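Long-range contacts in ubiquitin-conjugating enzyme-like protein (Leishmania mexicana, PDB 6ZM3), which probably acts as a ubiquitin-conjugating enzyme variant of the UBE2V type, which works with a partner ubiquitin-conjugating enzyme in building ubiquitin chains: residues Q28-G33 and L115-L120; F42-G47 and E65-E70; I61-I66 and F81-N86; P76-F81 and V96-F101. All blocks are in the same frame, centred on the assembly; numbering follows the deposited sequence.

Contact 1: Q28-G33 and L115-L120; sequences QNVSVG and LCLSEL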
loop_
_atom_site.group_PDB
_atom_site.type_symbol
_atom_site.label_atom_id
_atom_site.label_comp_id
_atom_site.label_asym_id
_atom_site.label_seq_id
_atom_site.Cartn_x
_atom_site.Cartn_y
_atom_site.Cartn_z
ATOM N N GLN B 28 -4.023 -8.167 -15.505
ATOM C CA GLN B 28 -3.986 -7.820 -14.096
ATOM C C GLN B 28 -2.628 -8.226 -13.543
ATOM O O GLN B 28 -2.542 -8.908 -12.523
ATOM C CB GLN B 28 -5.181 -8.401 -13.328
ATOM C CG GLN B 28 -5.504 -9.849 -13.673
ATOM C CD GLN B 28 -6.124 -10.598 -12.517
ATOM O OE1 GLN B 28 -7.177 -10.225 -11.994
ATOM N NE2 GLN B 28 -5.465 -11.671 -12.105
ATOM N N ASN B 29 -1.568 -7.817 -14.250
ATOM C CA ASN B 29 -0.238 -7.950 -13.677
ATOM C C ASN B 29 0.526 -6.627 -13.774
ATOM O O ASN B 29 1.576 -6.465 -13.142
ATOM C CB ASN B 29 0.405 -9.282 -14.078
ATOM C CG ASN B 29 0.745 -9.320 -15.554
ATOM O OD1 ASN B 29 1.303 -8.363 -16.084
ATOM N ND2 ASN B 29 0.414 -10.400 -16.237
ATOM N N VAL B 30 -0.008 -5.684 -14.558
ATOM C CA VAL B 30 0.534 -4.333 -14.646
ATOM C C VAL B 30 -0.603 -3.306 -14.713
ATOM O O VAL B 30 -1.660 -3.567 -15.300
ATOM C CB VAL B 30 1.504 -4.239 -15.842
ATOM C CG1 VAL B 30 1.614 -2.851 -16.427
ATOM C CG2 VAL B 30 2.886 -4.790 -15.537
ATOM N N SER B 31 -0.402 -2.117 -14.123
ATOM C CA SER B 31 -1.456 -1.109 -14.147
ATOM C C SER B 31 -0.894 0.292 -14.011
ATOM O O SER B 31 0.098 0.481 -13.292
ATOM C CB SER B 31 -2.450 -1.361 -13.057
ATOM O OG SER B 31 -3.537 -0.492 -13.256
ATOM N N VAL B 32 -1.545 1.241 -14.697
ATOM C CA VAL B 32 -1.183 2.648 -14.638
ATOM C C VAL B 32 -2.476 3.433 -14.516
ATOM O O VAL B 32 -3.489 3.066 -15.107
ATOM C CB VAL B 32 -0.418 3.101 -15.898
ATOM C CG1 VAL B 32 0.204 4.470 -15.728
ATOM C CG2 VAL B 32 0.615 2.094 -16.361
ATOM N N GLY B 33 -2.395 4.580 -13.847
ATOM C CA GLY B 33 -3.585 5.369 -13.602
ATOM C C GLY B 33 -3.170 6.735 -13.089
ATOM O O GLY B 33 -2.059 6.888 -12.572
ATOM N N LEU B 115 3.223 -0.168 -21.512
ATOM C CA LEU B 115 4.264 -1.020 -22.084
ATOM C C LEU B 115 5.569 -0.901 -21.275
ATOM O O LEU B 115 6.238 -1.909 -21.058
ATOM C CB LEU B 115 4.432 -0.704 -23.581
ATOM C CG LEU B 115 5.371 -1.614 -24.392
ATOM C CD1 LEU B 115 5.043 -3.098 -24.241
ATOM C CD2 LEU B 115 5.340 -1.215 -25.856
ATOM N N CYS B 116 5.915 0.299 -20.805
ATOM C CA CYS B 116 7.098 0.470 -19.951
ATOM C C CYS B 116 7.016 -0.457 -18.744
ATOM O O CYS B 116 7.990 -1.155 -18.428
ATOM C CB CYS B 116 7.327 1.897 -19.444
ATOM S SG CYS B 116 7.781 3.126 -20.692
ATOM N N LEU B 117 5.837 -0.498 -18.102
ATOM C CA LEU B 117 5.655 -1.364 -16.948
ATOM C C LEU B 117 5.682 -2.852 -17.316
ATOM O O LEU B 117 6.272 -3.649 -16.571
ATOM C CB LEU B 117 4.381 -0.980 -16.179
ATOM C CG LEU B 117 4.298 0.422 -15.578
ATOM C CD1 LEU B 117 3.132 0.496 -14.570
ATOM C CD2 LEU B 117 5.586 0.837 -14.872
ATOM N N SER B 118 5.038 -3.270 -18.434
ATOM C CA SER B 118 5.127 -4.660 -18.850
ATOM C C SER B 118 6.583 -5.051 -19.061
ATOM O O SER B 118 6.950 -6.167 -18.736
ATOM C CB SER B 118 4.309 -4.977 -20.078
ATOM O OG SER B 118 3.093 -5.570 -19.680
ATOM N N GLU B 119 7.361 -4.115 -19.620
ATOM C CA GLU B 119 8.771 -4.303 -19.944
ATOM C C GLU B 119 9.651 -4.322 -18.689
ATOM O O GLU B 119 10.635 -5.072 -18.660
ATOM C CB GLU B 119 9.257 -3.313 -21.001
ATOM C CG GLU B 119 8.665 -3.571 -22.396
ATOM C CD GLU B 119 9.155 -4.837 -23.079
ATOM O OE1 GLU B 119 10.377 -5.048 -23.070
ATOM O OE2 GLU B 119 8.318 -5.655 -23.538
ATOM N N LEU B 120 9.318 -3.518 -17.665
ATOM C CA LEU B 120 9.956 -3.681 -16.357
ATOM C C LEU B 120 9.609 -5.026 -15.721
ATOM O O LEU B 120 10.453 -5.677 -15.093
ATOM C CB LEU B 120 9.599 -2.489 -15.468
ATOM C CG LEU B 120 10.301 -1.206 -15.874
ATOM C CD1 LEU B 120 9.694 0.015 -15.191
ATOM C CD2 LEU B 120 11.794 -1.317 -15.539
HETATM O O HOH W 1 2.289 -7.807 -18.473
#
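Val30 and Val32 of edge strand 30-34 pack on Leu117 of helix 113-125, an apolar contact between the sheet and the helix that lies across one of its faces. The short segments run nearly antiparallel, at 149°, and their axes come within 7.9 Å. Leu117 carries most of the contact. Its CB lies 3.3 Å from Val30 CG1, which is tight for two carbons. CG1 stands anti to the backbone N of Val30 (chi1 153°), and this places the methyl against Leu117 CB. Farther out, Leu117 CD1 meets Val32 CG2 at 3.5 Å and also sits 3.3 Å from the backbone Ser31 O. The second Val30 methyl, CG2, faces the helix backbone, 3.9 Å from Ser118 N. At the margin a water hydrogen-bonds to Ser118 OG, direction undecided, and donates to Asn29 OD1. Ser118 has two deposited conformers, so this bridge is less certain than the packing. Ile49 of strand 44-50 touches both Val30 and Leu117 and continues the apolar layer. The direct side-chain packing is therefore dispersive and depends on close fit, while polar links are left to water at the edge.

Contact 2: F42-G47 and E65-E70; sequences FHYWNG and EIYCDE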
loop_
_atom_site.group_PDB
_atom_site.type_symbol
_atom_site.label_atom_id
_atom_site.label_comp_id
_atom_site.label_asym_id
_atom_site.label_seq_id
_atom_site.Cartn_x
_atom_site.Cartn_y
_atom_site.Cartn_z
ATOM N N PHE B 42 -2.088 15.889 -16.575
ATOM C CA PHE B 42 -1.706 14.496 -16.409
ATOM C C PHE B 42 -0.196 14.337 -16.213
ATOM O O PHE B 42 0.403 13.476 -16.833
ATOM C CB PHE B 42 -2.181 13.668 -17.616
ATOM C CG PHE B 42 -3.562 14.030 -18.104
ATOM C CD1 PHE B 42 -4.679 13.863 -17.289
ATOM C CD2 PHE B 42 -3.759 14.515 -19.387
ATOM C CE1 PHE B 42 -5.949 14.169 -17.748
ATOM C CE2 PHE B 42 -5.034 14.810 -19.855
ATOM C CZ PHE B 42 -6.128 14.635 -19.033
ATOM N N HIS B 43 0.398 15.112 -15.293
ATOM C CA HIS B 43 1.834 15.046 -15.087
ATOM C C HIS B 43 2.219 13.739 -14.397
ATOM O O HIS B 43 3.137 13.050 -14.828
ATOM C CB HIS B 43 2.304 16.279 -14.299
ATOM C CG HIS B 43 2.262 17.542 -15.080
ATOM N ND1 HIS B 43 3.254 17.893 -15.976
ATOM C CD2 HIS B 43 1.377 18.556 -15.074
ATOM C CE1 HIS B 43 2.982 19.074 -16.483
ATOM N NE2 HIS B 43 1.831 19.488 -15.936
ATOM N N TYR B 44 1.483 13.349 -13.348
ATOM C CA TYR B 44 1.891 12.200 -12.563
ATOM C C TYR B 44 0.905 11.045 -12.663
ATOM O O TYR B 44 -0.302 11.273 -12.560
ATOM C CB TYR B 44 2.079 12.614 -11.103
ATOM C CG TYR B 44 3.393 13.333 -10.889
ATOM C CD1 TYR B 44 4.576 12.622 -10.737
ATOM C CD2 TYR B 44 3.456 14.713 -10.862
ATOM C CE1 TYR B 44 5.788 13.272 -10.549
ATOM C CE2 TYR B 44 4.658 15.379 -10.653
ATOM C CZ TYR B 44 5.827 14.657 -10.501
ATOM O OH TYR B 44 7.028 15.293 -10.335
ATOM N N TRP B 45 1.467 9.835 -12.796
ATOM C CA TRP B 45 0.732 8.592 -12.859
ATOM C C TRP B 45 1.249 7.630 -11.799
ATOM O O TRP B 45 2.440 7.611 -11.504
ATOM C CB TRP B 45 0.844 7.995 -14.276
ATOM C CG TRP B 45 0.315 8.901 -15.342
ATOM C CD1 TRP B 45 0.842 10.085 -15.763
ATOM C CD2 TRP B 45 -0.844 8.664 -16.164
ATOM N NE1 TRP B 45 0.069 10.631 -16.751
ATOM C CE2 TRP B 45 -0.985 9.780 -17.006
ATOM C CE3 TRP B 45 -1.797 7.641 -16.213
ATOM C CZ2 TRP B 45 -1.997 9.872 -17.967
ATOM C CZ3 TRP B 45 -2.834 7.761 -17.115
ATOM C CH2 TRP B 45 -2.925 8.854 -17.989
ATOM N N ASN B 46 0.340 6.843 -11.239
ATOM C CA ASN B 46 0.671 5.781 -10.317
ATOM C C ASN B 46 0.885 4.568 -11.196
ATOM O O ASN B 46 0.138 4.403 -12.144
ATOM C CB ASN B 46 -0.485 5.453 -9.370
ATOM C CG ASN B 46 -0.840 6.536 -8.377
ATOM O OD1 ASN B 46 -0.056 7.431 -8.117
ATOM N ND2 ASN B 46 -2.028 6.454 -7.801
ATOM N N GLY B 47 1.896 3.745 -10.884
ATOM C CA GLY B 47 2.070 2.474 -11.561
ATOM C C GLY B 47 2.108 1.323 -10.563
ATOM O O GLY B 47 2.533 1.458 -9.407
ATOM N N GLU B 65 6.034 5.518 -9.361
ATOM C CA GLU B 65 5.520 6.811 -9.746
ATOM C C GLU B 65 6.062 7.111 -11.139
ATOM O O GLU B 65 7.226 6.765 -11.415
ATOM C CB GLU B 65 6.055 7.877 -8.801
ATOM C CG GLU B 65 5.508 9.259 -9.094
ATOM C CD GLU B 65 5.620 10.167 -7.880
ATOM O OE1 GLU B 65 4.619 10.270 -7.095
ATOM O OE2 GLU B 65 6.709 10.745 -7.711
ATOM N N ILE B 66 5.193 7.704 -11.976
ATOM C CA ILE B 66 5.528 8.095 -13.338
ATOM C C ILE B 66 5.304 9.590 -13.507
ATOM O O ILE B 66 4.229 10.129 -13.212
ATOM C CB ILE B 66 4.797 7.244 -14.398
ATOM C CG1 ILE B 66 4.962 5.759 -14.062
ATOM C CG2 ILE B 66 5.360 7.588 -15.790
ATOM C CD1 ILE B 66 4.058 4.770 -14.797
ATOM N N TYR B 67 6.342 10.258 -14.013
ATOM C CA TYR B 67 6.274 11.663 -14.345
ATOM C C TYR B 67 6.413 11.816 -15.857
ATOM O O TYR B 67 7.415 11.383 -16.403
ATOM C CB TYR B 67 7.439 12.388 -13.680
ATOM C CG TYR B 67 7.527 13.871 -13.923
ATOM C CD1 TYR B 67 6.400 14.675 -13.911
ATOM C CD2 TYR B 67 8.756 14.483 -14.133
ATOM C CE1 TYR B 67 6.470 16.038 -14.105
ATOM C CE2 TYR B 67 8.845 15.854 -14.332
ATOM C CZ TYR B 67 7.701 16.633 -14.325
ATOM O OH TYR B 67 7.755 17.977 -14.519
ATOM N N CYS B 68 5.390 12.384 -16.509
ATOM C CA CYS B 68 5.477 12.776 -17.915
ATOM C C CYS B 68 5.679 14.290 -18.012
ATOM O O CYS B 68 4.758 15.077 -17.796
ATOM C CB CYS B 68 4.252 12.303 -18.705
ATOM S SG CYS B 68 3.875 10.543 -18.560
ATOM N N ASP B 69 6.917 14.718 -18.308
ATOM C CA ASP B 69 7.239 16.137 -18.304
ATOM C C ASP B 69 6.818 16.794 -19.622
ATOM O O ASP B 69 6.152 16.171 -20.445
ATOM C CB ASP B 69 8.709 16.373 -17.937
ATOM C CG ASP B 69 9.706 15.948 -19.003
ATOM O OD1 ASP B 69 9.385 15.011 -19.821
ATOM O OD2 ASP B 69 10.817 16.537 -18.993
ATOM N N GLU B 70 7.203 18.063 -19.792
ATOM C CA GLU B 70 6.919 18.865 -20.982
ATOM C C GLU B 70 7.139 18.093 -22.283
ATOM O O GLU B 70 6.429 18.344 -23.257
ATOM C CB GLU B 70 7.920 20.002 -21.195
ATOM C CG GLU B 70 7.811 21.156 -20.235
ATOM C CD GLU B 70 9.006 21.196 -19.297
ATOM O OE1 GLU B 70 10.156 21.179 -19.788
ATOM O OE2 GLU B 70 8.789 21.250 -18.088
#
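Trp45 and Ile66 form a hydrogen-bonded pair in the antiparallel hairpin of strands 44-50 and 61-67. Trp45 N donates to Ile66 O at 2.8 Å, and Ile66 N returns a bond of 2.8 Å to Trp45 O. Beyond the strand end, Cys68 N donates to His43 O at 2.9 Å. Tyr44 and Tyr67 form a non-hydrogen-bonded pair, and their rings make an offset stack with centroids 4.7 Å apart and planes at 17°. Tyr67 CG is anti to its backbone N (chi1 180°), and its CD1 lies over one face of Tyr44, toward the rim. Tyr44 CD1 also touches Glu65 CG at 3.9 Å, while the Glu65 carboxylate makes salt bridges to Arg35 and Arg80. On the other face, Trp45 CB meets Ile66 CB at 4.0 Å. Cys68 SG approaches the Trp45 indole obliquely, and Trp45 NE1 donates to Phe42 O at 2.9 Å. This face is covered by Leu13 of helix 9-22 and Met113 of helix 113-125, with Val32 of strand 30-34 alongside.

Contact 3: I61-I66 and F81-N86; sequences ILSLEI and FLSKVN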
loop_
_atom_site.group_PDB
_atom_site.type_symbol
_atom_site.label_atom_id
_atom_site.label_comp_id
_atom_site.label_asym_id
_atom_site.label_seq_id
_atom_site.Cartn_x
_atom_site.Cartn_y
_atom_site.Cartn_z
ATOM N N ILE B 61 3.290 -6.778 -4.761
ATOM C CA ILE B 61 2.580 -5.633 -5.328
ATOM C C ILE B 61 3.519 -4.437 -5.311
ATOM O O ILE B 61 3.735 -3.835 -4.269
ATOM C CB ILE B 61 1.247 -5.375 -4.570
ATOM C CG1 ILE B 61 0.325 -6.582 -4.747
ATOM C CG2 ILE B 61 0.559 -4.115 -5.089
ATOM C CD1 ILE B 61 -0.789 -6.669 -3.735
ATOM N N LEU B 62 4.189 -4.175 -6.443
ATOM C CA LEU B 62 5.211 -3.144 -6.459
ATOM C C LEU B 62 4.622 -1.839 -6.999
ATOM O O LEU B 62 4.053 -1.804 -8.089
ATOM C CB LEU B 62 6.377 -3.669 -7.318
ATOM C CG LEU B 62 6.945 -5.036 -6.920
ATOM C CD1 LEU B 62 7.984 -5.470 -7.943
ATOM C CD2 LEU B 62 7.588 -5.014 -5.527
ATOM N N SER B 63 4.877 -0.722 -6.299
ATOM C CA SER B 63 4.327 0.579 -6.637
ATOM C C SER B 63 5.417 1.436 -7.279
ATOM O O SER B 63 6.572 1.402 -6.841
ATOM C CB SER B 63 3.742 1.312 -5.426
ATOM O OG SER B 63 2.538 0.667 -4.950
ATOM N N LEU B 64 5.005 2.206 -8.287
ATOM C CA LEU B 64 5.880 3.121 -9.009
ATOM C C LEU B 64 5.219 4.484 -9.158
ATOM O O LEU B 64 3.987 4.606 -9.136
ATOM C CB LEU B 64 6.149 2.516 -10.394
ATOM C CG LEU B 64 6.813 1.144 -10.398
ATOM C CD1 LEU B 64 5.773 0.019 -10.550
ATOM C CD2 LEU B 64 7.845 1.089 -11.543
ATOM N N GLU B 65 6.034 5.518 -9.361
ATOM C CA GLU B 65 5.520 6.811 -9.746
ATOM C C GLU B 65 6.062 7.111 -11.139
ATOM O O GLU B 65 7.226 6.765 -11.415
ATOM C CB GLU B 65 6.055 7.877 -8.801
ATOM C CG GLU B 65 5.508 9.259 -9.094
ATOM C CD GLU B 65 5.620 10.167 -7.880
ATOM O OE1 GLU B 65 4.619 10.270 -7.095
ATOM O OE2 GLU B 65 6.709 10.745 -7.711
ATOM N N ILE B 66 5.193 7.704 -11.976
ATOM C CA ILE B 66 5.528 8.095 -13.338
ATOM C C ILE B 66 5.304 9.590 -13.507
ATOM O O ILE B 66 4.229 10.129 -13.212
ATOM C CB ILE B 66 4.797 7.244 -14.398
ATOM C CG1 ILE B 66 4.962 5.759 -14.062
ATOM C CG2 ILE B 66 5.360 7.588 -15.790
ATOM C CD1 ILE B 66 4.058 4.770 -14.797
ATOM N N PHE B 81 10.697 3.477 -8.876
ATOM C CA PHE B 81 10.049 2.511 -8.005
ATOM C C PHE B 81 9.872 3.143 -6.626
ATOM O O PHE B 81 10.801 3.773 -6.104
ATOM C CB PHE B 81 10.845 1.212 -7.899
ATOM C CG PHE B 81 10.619 0.214 -9.009
ATOM C CD1 PHE B 81 11.338 0.308 -10.200
ATOM C CD2 PHE B 81 9.725 -0.834 -8.854
ATOM C CE1 PHE B 81 11.139 -0.620 -11.211
ATOM C CE2 PHE B 81 9.546 -1.768 -9.854
ATOM C CZ PHE B 81 10.269 -1.662 -11.025
ATOM N N LEU B 82 8.682 2.958 -6.047
ATOM C CA LEU B 82 8.438 3.340 -4.661
ATOM C C LEU B 82 8.712 2.149 -3.753
ATOM O O LEU B 82 9.231 2.334 -2.648
ATOM C CB LEU B 82 6.996 3.811 -4.486
ATOM C CG LEU B 82 6.610 5.083 -5.239
ATOM C CD1 LEU B 82 5.218 5.536 -4.809
ATOM C CD2 LEU B 82 7.608 6.204 -5.014
ATOM N N SER B 83 8.289 0.947 -4.197
ATOM C CA SER B 83 8.678 -0.309 -3.596
ATOM C C SER B 83 10.133 -0.597 -3.946
ATOM O O SER B 83 10.478 -0.570 -5.121
ATOM C CB SER B 83 7.808 -1.434 -4.117
ATOM O OG SER B 83 6.426 -1.219 -3.827
ATOM N N LYS B 84 10.935 -0.967 -2.940
ATOM C CA LYS B 84 12.339 -1.328 -3.112
ATOM C C LYS B 84 12.491 -2.618 -3.923
ATOM O O LYS B 84 11.825 -3.621 -3.662
ATOM C CB LYS B 84 13.028 -1.486 -1.752
ATOM C CG LYS B 84 14.533 -1.249 -1.808
ATOM C CD LYS B 84 15.192 -1.199 -0.452
ATOM C CE LYS B 84 16.537 -0.513 -0.493
ATOM N NZ LYS B 84 17.076 -0.378 0.878
ATOM N N VAL B 85 13.359 -2.545 -4.936
ATOM C CA VAL B 85 13.682 -3.678 -5.793
ATOM C C VAL B 85 15.197 -3.757 -5.937
ATOM O O VAL B 85 15.890 -2.738 -5.808
ATOM C CB VAL B 85 13.016 -3.564 -7.183
ATOM C CG1 VAL B 85 11.511 -3.795 -7.099
ATOM C CG2 VAL B 85 13.318 -2.229 -7.865
ATOM N N ASN B 86 15.657 -4.986 -6.209
ATOM C CA ASN B 86 16.998 -5.265 -6.717
ATOM C C ASN B 86 16.868 -5.729 -8.170
ATOM O O ASN B 86 16.525 -6.887 -8.456
ATOM C CB ASN B 86 17.710 -6.316 -5.859
ATOM C CG ASN B 86 19.093 -6.692 -6.367
ATOM O OD1 ASN B 86 19.735 -5.911 -7.083
ATOM N ND2 ASN B 86 19.550 -7.888 -5.994
#
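Ser63 of strand 61-67 is held through both its backbone N and its backbone O by the chain leaving strand 78-81. Ser63 N donates to the side-chain oxygen Ser83 OG at 3.0 Å, in a nearly straight bond (168°). OG lies anti to the carbonyl carbon of Ser83 (chi1 -60°), which turns it to this N-H. Ser63 O accepts twice, from Leu82 N at 2.7 Å and from Ser83 N at 3.2 Å. Both donors are tilted from the carbonyl plane. Two successive N-H groups on one carbonyl recall a classic beta bulge, although here the return bond goes to a hydroxyl. Leu64 bonds through its backbone to Gly47 of strand 44-50, and Phe81 to Gly94 in the loop that follows strand 78-81. Val85 N is bonded to Tyr141 OH.

On the core side of this polar row, Leu64 CD2 stands almost exactly over the centre of the Phe81 ring, 3.5 Å from its centroid and 3° off the normal, a clear CH-pi contact. Val85 CG2 lies on the opposite ring face, nearer the rim. Leu62 CD1 meets Val85 CG1 at 4.0 Å. Another protein chain packs against Ser63, Leu82 and Ser83. The chemistry implies a strand ending in which a serine side chain replaces a backbone acceptor, while an aromatic ring held on both faces closes the core side.

Contact 4: P76-F81 and V96-F101; sequences PPHIRF and VNREKF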
loop_
_atom_site.group_PDB
_atom_site.type_symbol
_atom_site.label_atom_id
_atom_site.label_comp_id
_atom_site.label_asym_id
_atom_site.label_seq_id
_atom_site.Cartn_x
_atom_site.Cartn_y
_atom_site.Cartn_z
ATOM N N PRO B 76 11.586 9.822 -22.852
ATOM C CA PRO B 76 10.843 8.824 -22.082
ATOM C C PRO B 76 10.195 9.418 -20.827
ATOM O O PRO B 76 10.572 10.501 -20.378
ATOM C CB PRO B 76 11.919 7.771 -21.728
ATOM C CG PRO B 76 13.072 8.066 -22.683
ATOM C CD PRO B 76 13.037 9.572 -22.841
ATOM N N PRO B 77 9.201 8.728 -20.215
ATOM C CA PRO B 77 8.685 9.144 -18.918
ATOM C C PRO B 77 9.753 8.863 -17.859
ATOM O O PRO B 77 10.596 7.975 -18.032
ATOM C CB PRO B 77 7.513 8.185 -18.667
ATOM C CG PRO B 77 7.768 6.962 -19.527
ATOM C CD PRO B 77 8.615 7.463 -20.674
ATOM N N HIS B 78 9.683 9.602 -16.756
ATOM C CA HIS B 78 10.532 9.350 -15.595
ATOM C C HIS B 78 9.798 8.385 -14.682
ATOM O O HIS B 78 8.713 8.729 -14.220
ATOM C CB HIS B 78 10.840 10.678 -14.894
ATOM C CG HIS B 78 11.396 11.698 -15.831
ATOM N ND1 HIS B 78 12.627 11.550 -16.440
ATOM C CD2 HIS B 78 10.896 12.871 -16.281
ATOM C CE1 HIS B 78 12.868 12.590 -17.204
ATOM N NE2 HIS B 78 11.821 13.416 -17.126
ATOM N N ILE B 79 10.366 7.188 -14.497
ATOM C CA ILE B 79 9.779 6.119 -13.709
ATOM C C ILE B 79 10.683 5.893 -12.494
ATOM O O ILE B 79 11.892 5.694 -12.639
ATOM C CB ILE B 79 9.579 4.842 -14.558
ATOM C CG1 ILE B 79 8.832 5.124 -15.876
ATOM C CG2 ILE B 79 8.927 3.703 -13.771
ATOM C CD1 ILE B 79 8.284 3.860 -16.548
ATOM N N ARG B 80 10.080 5.919 -11.298
ATOM C CA ARG B 80 10.768 5.617 -10.047
ATOM C C ARG B 80 9.990 4.499 -9.355
ATOM O O ARG B 80 8.765 4.598 -9.202
ATOM C CB ARG B 80 10.657 6.833 -9.125
ATOM C CG ARG B 80 11.796 7.026 -8.133
ATOM C CD ARG B 80 11.768 8.393 -7.462
ATOM N NE ARG B 80 10.411 8.890 -7.205
ATOM C CZ ARG B 80 9.789 8.880 -6.015
ATOM N NH1 ARG B 80 10.401 8.408 -4.939
ATOM N NH2 ARG B 80 8.561 9.364 -5.892
ATOM N N PHE B 81 10.697 3.477 -8.876
ATOM C CA PHE B 81 10.049 2.511 -8.005
ATOM C C PHE B 81 9.872 3.143 -6.626
ATOM O O PHE B 81 10.801 3.773 -6.104
ATOM C CB PHE B 81 10.845 1.212 -7.899
ATOM C CG PHE B 81 10.619 0.214 -9.009
ATOM C CD1 PHE B 81 11.338 0.308 -10.200
ATOM C CD2 PHE B 81 9.725 -0.834 -8.854
ATOM C CE1 PHE B 81 11.139 -0.620 -11.211
ATOM C CE2 PHE B 81 9.546 -1.768 -9.854
ATOM C CZ PHE B 81 10.269 -1.662 -11.025
ATOM N N VAL B 96 14.390 4.415 -12.584
ATOM C CA VAL B 96 14.665 3.549 -13.730
ATOM C C VAL B 96 15.670 4.288 -14.601
ATOM O O VAL B 96 15.419 5.390 -15.035
ATOM C CB VAL B 96 13.386 3.161 -14.499
ATOM C CG1 VAL B 96 13.664 2.370 -15.774
ATOM C CG2 VAL B 96 12.465 2.336 -13.614
ATOM N N ASN B 97 16.860 3.691 -14.733
ATOM C CA ASN B 97 18.032 4.246 -15.403
ATOM C C ASN B 97 17.824 4.277 -16.919
ATOM O O ASN B 97 17.540 3.247 -17.516
ATOM C CB ASN B 97 19.235 3.349 -15.060
ATOM C CG ASN B 97 20.529 3.924 -15.571
ATOM O OD1 ASN B 97 20.744 3.938 -16.774
ATOM N ND2 ASN B 97 21.367 4.405 -14.672
ATOM N N ARG B 98 18.067 5.438 -17.518
ATOM C CA ARG B 98 17.753 5.734 -18.908
ATOM C C ARG B 98 18.740 5.092 -19.887
ATOM O O ARG B 98 18.427 4.949 -21.071
ATOM C CB ARG B 98 17.610 7.244 -19.085
ATOM C CG ARG B 98 16.237 7.753 -18.663
ATOM C CD ARG B 98 16.207 9.246 -18.373
ATOM N NE ARG B 98 14.911 9.829 -18.715
ATOM C CZ ARG B 98 14.672 10.683 -19.714
ATOM N NH1 ARG B 98 15.659 11.100 -20.492
ATOM N NH2 ARG B 98 13.440 11.122 -19.925
ATOM N N GLU B 99 19.909 4.673 -19.386
ATOM C CA GLU B 99 20.906 4.035 -20.235
ATOM C C GLU B 99 20.859 2.516 -20.070
ATOM O O GLU B 99 21.383 1.784 -20.904
ATOM C CB GLU B 99 22.303 4.626 -19.993
ATOM C CG GLU B 99 22.318 6.152 -20.020
ATOM C CD GLU B 99 23.478 6.836 -20.736
ATOM O OE1 GLU B 99 24.602 6.838 -20.183
ATOM O OE2 GLU B 99 23.252 7.392 -21.837
ATOM N N LYS B 100 20.261 2.035 -18.976
ATOM C CA LYS B 100 20.270 0.606 -18.680
ATOM C C LYS B 100 18.938 -0.062 -19.012
ATOM O O LYS B 100 18.907 -1.282 -19.177
ATOM C CB LYS B 100 20.616 0.336 -17.214
ATOM C CG LYS B 100 22.058 0.651 -16.830
ATOM C CD LYS B 100 22.278 0.757 -15.335
ATOM C CE LYS B 100 23.748 0.846 -14.985
ATOM N NZ LYS B 100 23.995 0.407 -13.590
ATOM N N PHE B 101 17.825 0.690 -19.011
ATOM C CA PHE B 101 16.556 0.045 -19.351
ATOM C C PHE B 101 16.434 0.046 -20.875
ATOM O O PHE B 101 16.392 1.122 -21.456
ATOM C CB PHE B 101 15.374 0.780 -18.698
ATOM C CG PHE B 101 14.012 0.132 -18.856
ATOM C CD1 PHE B 101 13.864 -1.247 -18.886
ATOM C CD2 PHE B 101 12.877 0.911 -19.005
ATOM C CE1 PHE B 101 12.619 -1.839 -19.046
ATOM C CE2 PHE B 101 11.632 0.315 -19.180
ATOM C CZ PHE B 101 11.503 -1.052 -19.182
HETATM O O HOH W 2 13.117 8.457 -17.880
HETATM O O HOH W 3 13.215 7.487 -15.377
#
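Arg98 reaches back from the loop before helix 102-105 to Pro76 and His78. Its CB points toward segment 76-81. A bend at chi3 sets Arg98 NE, which comes 3.7 Å from His78 ND1. It also approaches a water that donates to Pro77 O, but the distance to that water is too short to be trusted. Arg98 CZ lies between two neighbours, His78 CE1 at 3.6 Å and Pro76 CD at 3.7 Å. NH1 meets Pro76 CD. At the tip, Arg98 NH2 is 3.1 Å from His78 CE1. Arg98 NH2 is also 3.0 Å from Pro76 O. The proline covers one face of the guanidinium, whose plane is 25° from that of the His78 ring. The nearby positive charge would probably disfavour a second one on His78.

Deeper in, Val96 N donates to Ile79 O at 2.8 Å and 171°, and a water joins Ile79 N to Val96 O. Val96 CG2 packs beside Ile79 CG2 at 3.8 Å and also touches Phe81 CE1. Asn97 OD1 accepts from Glu99 N in an Asx turn that shapes the loop. Phe101 then occupies the N-cap position of helix 102-105. Phe104 of that helix covers Pro76, Ile79 and Val96, while Ile79 also packs on Cys116 of helix 113-125 and on Leu64 of strand 61-67.

All four contacts build on one antiparallel sheet and the helix packed on it. Contacts 3 and 4 are the buried ones, and contacts 1 and 2 are partly buried. Contacts 2 and 3 share strand 61-67, and contacts 3 and 4 share Phe81. Contact 1 joins sheet to helix and is mainly apolar, whereas contact 2 joins neighbouring strands by regular backbone bonds. Contacts 3 and 4 tie irregular chain to the last strands, with a serine hydroxyl in one and water and an arginine in the other. Leu64, Ile66, Ile79 and Leu117 bring these sites into one apolar core. The Glu65-Arg80 salt bridge connects contact 4 with contacts 2 and 3.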